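Local coordinates for putative pachytene checkpoint protein 2 (Caenorhabditis elegans, PDB 4XGU) that probably acts in meiotic chromosome recombination as a AAA+ ATPase that binds and hydrolyses ATP to remodel partner proteins, at residues A386-S398 with M409-S421. Numbering follows the deposited sequence.
Sequences AISMLPTLVYSKS and MNLFLEAVKERLS
V394 CG2 sits over one face of the F412 ring, 4.0 Å from the ring centroid and 8° off the ring normal, a CH-pi contact. P391 CA approaches the same ring obliquely, near F412 CZ. Near the start of segment 386-398, A386 CB lies over one face of the R419 guanidinium, offset toward its rim, and M389 CG approaches that group obliquely. Between them the packing is aliphatic. L390 CD1 touches V416 CG2 at 3.7 Å, and A415 CB is met by L390, L393 and V394. V394 CG1, anti to the backbone N (chi1 176°), reaches L411 CB at 3.6 Å. L411 CD1 packs on S398 CB. At the solvent-facing side, K397 NZ donates to E418 OE2 at 2.9 Å, from above the carboxylate plane, and makes a weaker bond to E414 OE2 at 3.4 Å. Without this amine, as with an alanine here, E414 and E418 would probably be left without their shared positive mate, and the ionic link between the helices would be lost. The two helices, 384-397 and 405-420, belong to the C-terminal lid of the AAA+ module. Beyond the contact, Y395 makes a cation-pi contact with R158 of a neighbouring subunit. The chemistry is thus an apolar centre with a three-residue salt-bridge network at its border, joining helix 405-420 to helix 384-397, whose S388 touches ADP.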
ATOM      1  N   ALA B 386     -17.714  30.964  16.966  1.00 66.43           N
ATOM      2  CA  ALA B 386     -17.488  32.240  16.292  1.00 65.81           C
ATOM      3  C   ALA B 386     -18.442  33.322  16.792  1.00 65.75           C
ATOM      4  O   ALA B 386     -18.062  34.487  16.908  1.00 70.16           O
ATOM      5  CB  ALA B 386     -17.623  32.072  14.781  1.00 63.31           C
ATOM      6  N   ILE B 387     -19.677  32.930  17.089  1.00 66.08           N
ATOM      7  CA  ILE B 387     -20.671  33.863  17.613  1.00 64.29           C
ATOM      8  C   ILE B 387     -20.283  34.321  19.016  1.00 63.93           C
ATOM      9  O   ILE B 387     -20.518  35.468  19.394  1.00 69.86           O
ATOM     10  CB  ILE B 387     -22.074  33.232  17.638  1.00 70.16           C
ATOM     11  CG1 ILE B 387     -22.527  32.903  16.216  1.00 74.85           C
ATOM     12  CG2 ILE B 387     -23.076  34.162  18.293  1.00 69.38           C
ATOM     13  CD1 ILE B 387     -23.829  32.139  16.157  1.00 80.09           C
ATOM     14  N   SER B 388     -19.675  33.417  19.779  1.00 63.71           N
ATOM     15  CA  SER B 388     -19.171  33.749  21.106  1.00 68.61           C
ATOM     16  C   SER B 388     -17.978  34.692  21.021  1.00 76.50           C
ATOM     17  O   SER B 388     -17.708  35.447  21.954  1.00 81.38           O
ATOM     18  CB  SER B 388     -18.778  32.483  21.866  1.00 70.02           C
ATOM     19  OG  SER B 388     -19.906  31.664  22.102  1.00 75.32           O
ATOM     20  N   MET B 389     -17.267  34.634  19.898  1.00 76.20           N
ATOM     21  CA  MET B 389     -16.096  35.477  19.669  1.00 71.12           C
ATOM     22  C   MET B 389     -16.496  36.890  19.257  1.00 67.12           C
ATOM     23  O   MET B 389     -15.746  37.837  19.466  1.00 71.65           O
ATOM     24  CB  MET B 389     -15.193  34.870  18.588  1.00 77.87           C
ATOM     25  CG  MET B 389     -14.711  33.446  18.848  1.00 80.27           C
ATOM     26  SD  MET B 389     -13.094  33.320  19.639  1.00105.37           S
ATOM     27  CE  MET B 389     -13.533  33.539  21.358  1.00 75.91           C
ATOM     28  N   LEU B 390     -17.677  37.025  18.663  1.00 64.95           N
ATOM     29  CA  LEU B 390     -18.123  38.300  18.099  1.00 65.25           C
ATOM     30  C   LEU B 390     -18.127  39.518  19.041  1.00 68.02           C
ATOM     31  O   LEU B 390     -17.702  40.597  18.628  1.00 77.89           O
ATOM     32  CB  LEU B 390     -19.523  38.138  17.501  1.00 69.83           C
ATOM     33  CG  LEU B 390     -19.585  37.553  16.090  1.00 67.01           C
ATOM     34  CD1 LEU B 390     -21.017  37.547  15.592  1.00 67.05           C
ATOM     35  CD2 LEU B 390     -18.687  38.340  15.146  1.00 66.60           C
ATOM     36  N   PRO B 391     -18.618  39.368  20.291  1.00 63.42           N
ATOM     37  CA  PRO B 391     -18.724  40.565  21.140  1.00 63.21           C
ATOM     38  C   PRO B 391     -17.417  41.333  21.358  1.00 67.96           C
ATOM     39  O   PRO B 391     -17.442  42.563  21.341  1.00 73.46           O
ATOM     40  CB  PRO B 391     -19.227  39.998  22.470  1.00 59.74           C
ATOM     41  CG  PRO B 391     -19.997  38.799  22.081  1.00 63.46           C
ATOM     42  CD  PRO B 391     -19.225  38.196  20.946  1.00 59.96           C
ATOM     43  N   THR B 392     -16.301  40.634  21.552  1.00 68.86           N
ATOM     44  CA  THR B 392     -15.036  41.313  21.819  1.00 70.57           C
ATOM     45  C   THR B 392     -14.523  42.061  20.588  1.00 66.27           C
ATOM     46  O   THR B 392     -13.755  43.013  20.710  1.00 68.46           O
ATOM     47  CB  THR B 392     -13.950  40.333  22.309  1.00 78.60           C
ATOM     48  OG1 THR B 392     -12.746  41.058  22.590  1.00 86.12           O
ATOM     49  CG2 THR B 392     -13.658  39.279  21.262  1.00 80.29           C
ATOM     50  N   LEU B 393     -14.951  41.632  19.404  1.00 67.71           N
ATOM     51  CA  LEU B 393     -14.632  42.354  18.178  1.00 68.87           C
ATOM     52  C   LEU B 393     -15.485  43.613  18.084  1.00 74.02           C
ATOM     53  O   LEU B 393     -15.023  44.656  17.625  1.00 82.77           O
ATOM     54  CB  LEU B 393     -14.850  41.468  16.948  1.00 68.30           C
ATOM     55  CG  LEU B 393     -14.575  42.108  15.584  1.00 69.29           C
ATOM     56  CD1 LEU B 393     -13.142  42.619  15.494  1.00 68.05           C
ATOM     57  CD2 LEU B 393     -14.862  41.123  14.461  1.00 70.02           C
ATOM     58  N   VAL B 394     -16.732  43.504  18.528  1.00 75.45           N
ATOM     59  CA  VAL B 394     -17.648  44.638  18.539  1.00 74.90           C
ATOM     60  C   VAL B 394     -17.168  45.713  19.510  1.00 75.06           C
ATOM     61  O   VAL B 394     -17.265  46.909  19.232  1.00 77.83           O
ATOM     62  CB  VAL B 394     -19.077  44.198  18.919  1.00 76.03           C
ATOM     63  CG1 VAL B 394     -20.004  45.400  19.012  1.00 81.15           C
ATOM     64  CG2 VAL B 394     -19.607  43.191  17.908  1.00 78.33           C
ATOM     65  N   TYR B 395     -16.635  45.274  20.645  1.00 76.04           N
ATOM     66  CA  TYR B 395     -16.158  46.182  21.681  1.00 75.28           C
ATOM     67  C   TYR B 395     -14.990  47.038  21.200  1.00 81.14           C
ATOM     68  O   TYR B 395     -14.885  48.214  21.549  1.00 88.16           O
ATOM     69  CB  TYR B 395     -15.740  45.390  22.920  1.00 71.15           C
ATOM     70  CG  TYR B 395     -15.742  46.196  24.197  1.00 70.73           C
ATOM     71  CD1 TYR B 395     -16.349  47.443  24.250  1.00 67.53           C
ATOM     72  CD2 TYR B 395     -15.134  45.711  25.348  1.00 67.30           C
ATOM     73  CE1 TYR B 395     -16.354  48.183  25.415  1.00 73.22           C
ATOM     74  CE2 TYR B 395     -15.134  46.443  26.518  1.00 65.90           C
ATOM     75  CZ  TYR B 395     -15.746  47.679  26.545  1.00 74.41           C
ATOM     76  OH  TYR B 395     -15.748  48.415  27.710  1.00 80.70           O
ATOM     77  N   SER B 396     -14.113  46.440  20.400  1.00 82.32           N
ATOM     78  CA  SER B 396     -12.928  47.137  19.908  1.00 87.77           C
ATOM     79  C   SER B 396     -13.285  48.201  18.872  1.00 86.88           C
ATOM     80  O   SER B 396     -12.630  49.241  18.788  1.00 91.78           O
ATOM     81  CB  SER B 396     -11.934  46.141  19.311  1.00 93.36           C
ATOM     82  OG  SER B 396     -12.477  45.507  18.167  1.00 99.40           O
ATOM     83  N   LYS B 397     -14.323  47.935  18.086  1.00 81.75           N
ATOM     84  CA  LYS B 397     -14.767  48.870  17.057  1.00 82.06           C
ATOM     85  C   LYS B 397     -15.372  50.141  17.649  1.00 88.60           C
ATOM     86  O   LYS B 397     -15.192  51.233  17.107  1.00 96.20           O
ATOM     87  CB  LYS B 397     -15.786  48.204  16.130  1.00 75.68           C
ATOM     88  CG  LYS B 397     -15.212  47.124  15.236  1.00 76.55           C
ATOM     89  CD  LYS B 397     -16.154  46.825  14.082  1.00 81.97           C
ATOM     90  CE  LYS B 397     -15.487  45.946  13.037  1.00 86.26           C
ATOM     91  NZ  LYS B 397     -15.834  46.384  11.656  1.00 89.77           N
ATOM     92  N   SER B 398     -16.088  49.996  18.759  1.00 85.69           N
ATOM     93  CA  SER B 398     -16.775  51.127  19.373  1.00 96.57           C
ATOM     94  C   SER B 398     -15.795  52.152  19.922  1.00 99.94           C
ATOM     95  O   SER B 398     -14.942  51.820  20.748  1.00 98.57           O
ATOM     96  CB  SER B 398     -17.695  50.656  20.497  1.00104.66           C
ATOM     97  OG  SER B 398     -16.949  50.362  21.665  1.00111.25           O
ATOM     98  N   MET B 409     -26.469  47.286  17.674  1.00 87.03           N
ATOM     99  CA  MET B 409     -27.016  46.499  16.578  1.00 86.65           C
ATOM    100  C   MET B 409     -26.238  46.766  15.292  1.00 95.66           C
ATOM    101  O   MET B 409     -25.980  45.853  14.507  1.00 97.39           O
ATOM    102  CB  MET B 409     -28.499  46.819  16.387  1.00 83.62           C
ATOM    103  CG  MET B 409     -29.405  45.601  16.361  1.00 83.91           C
ATOM    104  SD  MET B 409     -29.244  44.551  17.817  1.00120.44           S
ATOM    105  CE  MET B 409     -29.547  45.730  19.126  1.00 78.62           C
ATOM    106  N   ASN B 410     -25.859  48.025  15.089  1.00 97.89           N
ATOM    107  CA  ASN B 410     -25.121  48.414  13.897  1.00 97.46           C
ATOM    108  C   ASN B 410     -23.699  47.857  13.913  1.00 86.94           C
ATOM    109  O   ASN B 410     -23.180  47.431  12.881  1.00 88.12           O
ATOM    110  CB  ASN B 410     -25.092  49.937  13.761  1.00109.35           C
ATOM    111  CG  ASN B 410     -25.090  50.395  12.313  1.00118.98           C
ATOM    112  OD1 ASN B 410     -26.148  50.643  11.729  1.00123.45           O
ATOM    113  ND2 ASN B 410     -23.903  50.507  11.725  1.00119.16           N
ATOM    114  N   LEU B 411     -23.075  47.854  15.087  1.00 79.81           N
ATOM    115  CA  LEU B 411     -21.709  47.356  15.215  1.00 80.96           C
ATOM    116  C   LEU B 411     -21.663  45.839  15.095  1.00 84.45           C
ATOM    117  O   LEU B 411     -20.762  45.285  14.464  1.00 86.48           O
ATOM    118  CB  LEU B 411     -21.089  47.793  16.543  1.00 85.12           C
ATOM    119  CG  LEU B 411     -20.860  49.294  16.746  1.00 93.82           C
ATOM    120  CD1 LEU B 411     -20.000  49.540  17.977  1.00 85.89           C
ATOM    121  CD2 LEU B 411     -20.237  49.929  15.508  1.00101.13           C
ATOM    122  N   PHE B 412     -22.638  45.173  15.708  1.00 84.09           N
ATOM    123  CA  PHE B 412     -22.736  43.720  15.641  1.00 76.27           C
ATOM    124  C   PHE B 412     -22.842  43.256  14.196  1.00 76.19           C
ATOM    125  O   PHE B 412     -22.182  42.300  13.792  1.00 77.13           O
ATOM    126  CB  PHE B 412     -23.938  43.219  16.446  1.00 74.71           C
ATOM    127  CG  PHE B 412     -23.574  42.650  17.789  1.00 71.92           C
ATOM    128  CD1 PHE B 412     -23.221  41.317  17.916  1.00 69.71           C
ATOM    129  CD2 PHE B 412     -23.585  43.444  18.923  1.00 74.18           C
ATOM    130  CE1 PHE B 412     -22.885  40.788  19.150  1.00 68.51           C
ATOM    131  CE2 PHE B 412     -23.252  42.921  20.160  1.00 69.59           C
ATOM    132  CZ  PHE B 412     -22.901  41.592  20.273  1.00 67.95           C
ATOM    133  N   LEU B 413     -23.668  43.948  13.419  1.00 78.88           N
ATOM    134  CA  LEU B 413     -23.844  43.620  12.010  1.00 86.32           C
ATOM    135  C   LEU B 413     -22.532  43.768  11.239  1.00 97.09           C
ATOM    136  O   LEU B 413     -22.206  42.940  10.386  1.00103.68           O
ATOM    137  CB  LEU B 413     -24.925  44.503  11.386  1.00 81.49           C
ATOM    138  CG  LEU B 413     -25.307  44.167   9.943  1.00 75.25           C
ATOM    139  CD1 LEU B 413     -26.009  42.818   9.879  1.00 70.67           C
ATOM    140  CD2 LEU B 413     -26.177  45.264   9.351  1.00 77.04           C
ATOM    141  N   GLU B 414     -21.778  44.820  11.544  1.00 96.87           N
ATOM    142  CA  GLU B 414     -20.503  45.052  10.876  1.00 95.53           C
ATOM    143  C   GLU B 414     -19.494  43.957  11.198  1.00 94.43           C
ATOM    144  O   GLU B 414     -18.759  43.502  10.321  1.00 97.97           O
ATOM    145  CB  GLU B 414     -19.930  46.416  11.261  1.00 97.99           C
ATOM    146  CG  GLU B 414     -20.324  47.537  10.319  1.00103.93           C
ATOM    147  CD  GLU B 414     -19.199  48.527  10.099  1.00112.08           C
ATOM    148  OE1 GLU B 414     -19.215  49.229   9.064  1.00118.32           O
ATOM    149  OE2 GLU B 414     -18.295  48.602  10.959  1.00111.50           O
ATOM    150  N   ALA B 415     -19.460  43.540  12.459  1.00 92.90           N
ATOM    151  CA  ALA B 415     -18.543  42.492  12.888  1.00 91.03           C
ATOM    152  C   ALA B 415     -18.870  41.169  12.203  1.00 87.41           C
ATOM    153  O   ALA B 415     -17.969  40.443  11.781  1.00 87.12           O
ATOM    154  CB  ALA B 415     -18.588  42.334  14.399  1.00 92.16           C
ATOM    155  N   VAL B 416     -20.161  40.866  12.093  1.00 83.68           N
ATOM    156  CA  VAL B 416     -20.619  39.658  11.413  1.00 80.74           C
ATOM    157  C   VAL B 416     -20.114  39.617   9.975  1.00 84.65           C
ATOM    158  O   VAL B 416     -19.542  38.618   9.536  1.00 85.69           O
ATOM    159  CB  VAL B 416     -22.159  39.556  11.407  1.00 76.25           C
ATOM    160  CG1 VAL B 416     -22.617  38.470  10.445  1.00 75.63           C
ATOM    161  CG2 VAL B 416     -22.686  39.289  12.810  1.00 70.16           C
ATOM    162  N   LYS B 417     -20.323  40.713   9.253  1.00 86.70           N
ATOM    163  CA  LYS B 417     -19.875  40.827   7.871  1.00 87.78           C
ATOM    164  C   LYS B 417     -18.361  40.707   7.763  1.00 86.52           C
ATOM    165  O   LYS B 417     -17.842  40.086   6.835  1.00 88.59           O
ATOM    166  CB  LYS B 417     -20.340  42.153   7.269  1.00 91.21           C
ATOM    167  CG  LYS B 417     -21.425  42.005   6.219  1.00 94.24           C
ATOM    168  CD  LYS B 417     -22.411  43.156   6.282  1.00 94.39           C
ATOM    169  CE  LYS B 417     -23.416  43.073   5.147  1.00 95.76           C
ATOM    170  NZ  LYS B 417     -24.483  44.101   5.280  1.00 96.88           N
ATOM    171  N   GLU B 418     -17.656  41.302   8.719  1.00 82.67           N
ATOM    172  CA  GLU B 418     -16.202  41.268   8.723  1.00 79.53           C
ATOM    173  C   GLU B 418     -15.707  39.856   9.005  1.00 81.72           C
ATOM    174  O   GLU B 418     -14.707  39.410   8.443  1.00 89.90           O
ATOM    175  CB  GLU B 418     -15.643  42.245   9.759  1.00 81.76           C
ATOM    176  CG  GLU B 418     -14.216  42.686   9.486  1.00 92.23           C
ATOM    177  CD  GLU B 418     -13.624  43.483  10.631  1.00103.87           C
ATOM    178  OE1 GLU B 418     -13.056  42.860  11.554  1.00106.68           O
ATOM    179  OE2 GLU B 418     -13.725  44.729  10.611  1.00109.62           O
ATOM    180  N   ARG B 419     -16.426  39.150   9.870  1.00 79.01           N
ATOM    181  CA  ARG B 419     -16.036  37.806  10.273  1.00 78.27           C
ATOM    182  C   ARG B 419     -16.268  36.798   9.149  1.00 84.15           C
ATOM    183  O   ARG B 419     -15.549  35.805   9.038  1.00 87.28           O
ATOM    184  CB  ARG B 419     -16.802  37.392  11.530  1.00 77.21           C
ATOM    185  CG  ARG B 419     -16.234  36.183  12.248  1.00 81.02           C
ATOM    186  CD  ARG B 419     -14.767  36.381  12.593  1.00 92.14           C
ATOM    187  NE  ARG B 419     -14.360  35.553  13.726  1.00104.11           N
ATOM    188  CZ  ARG B 419     -14.061  34.260  13.645  1.00108.42           C
ATOM    189  NH1 ARG B 419     -14.124  33.630  12.478  1.00111.77           N
ATOM    190  NH2 ARG B 419     -13.703  33.593  14.735  1.00104.63           N
ATOM    191  N   LEU B 420     -17.267  37.061   8.313  1.00 89.64           N
ATOM    192  CA  LEU B 420     -17.600  36.164   7.208  1.00 93.78           C
ATOM    193  C   LEU B 420     -16.596  36.251   6.063  1.00101.12           C
ATOM    194  O   LEU B 420     -16.352  35.264   5.367  1.00106.38           O
ATOM    195  CB  LEU B 420     -19.002  36.468   6.681  1.00 93.31           C
ATOM    196  CG  LEU B 420     -20.171  36.104   7.593  1.00 99.04           C
ATOM    197  CD1 LEU B 420     -21.452  36.685   7.033  1.00104.09           C
ATOM    198  CD2 LEU B 420     -20.289  34.595   7.749  1.00100.81           C
ATOM    199  N   SER B 421     -16.022  37.434   5.871  1.00101.30           N
ATOM    200  CA  SER B 421     -15.078  37.664   4.780  1.00 98.00           C
ATOM    201  C   SER B 421     -13.807  36.835   4.941  1.00 87.73           C
ATOM    202  O   SER B 421     -13.107  36.939   5.948  1.00 82.97           O
ATOM    203  CB  SER B 421     -14.724  39.150   4.689  1.00104.02           C
ATOM    204  OG  SER B 421     -14.163  39.616   5.904  1.00107.22           O
TER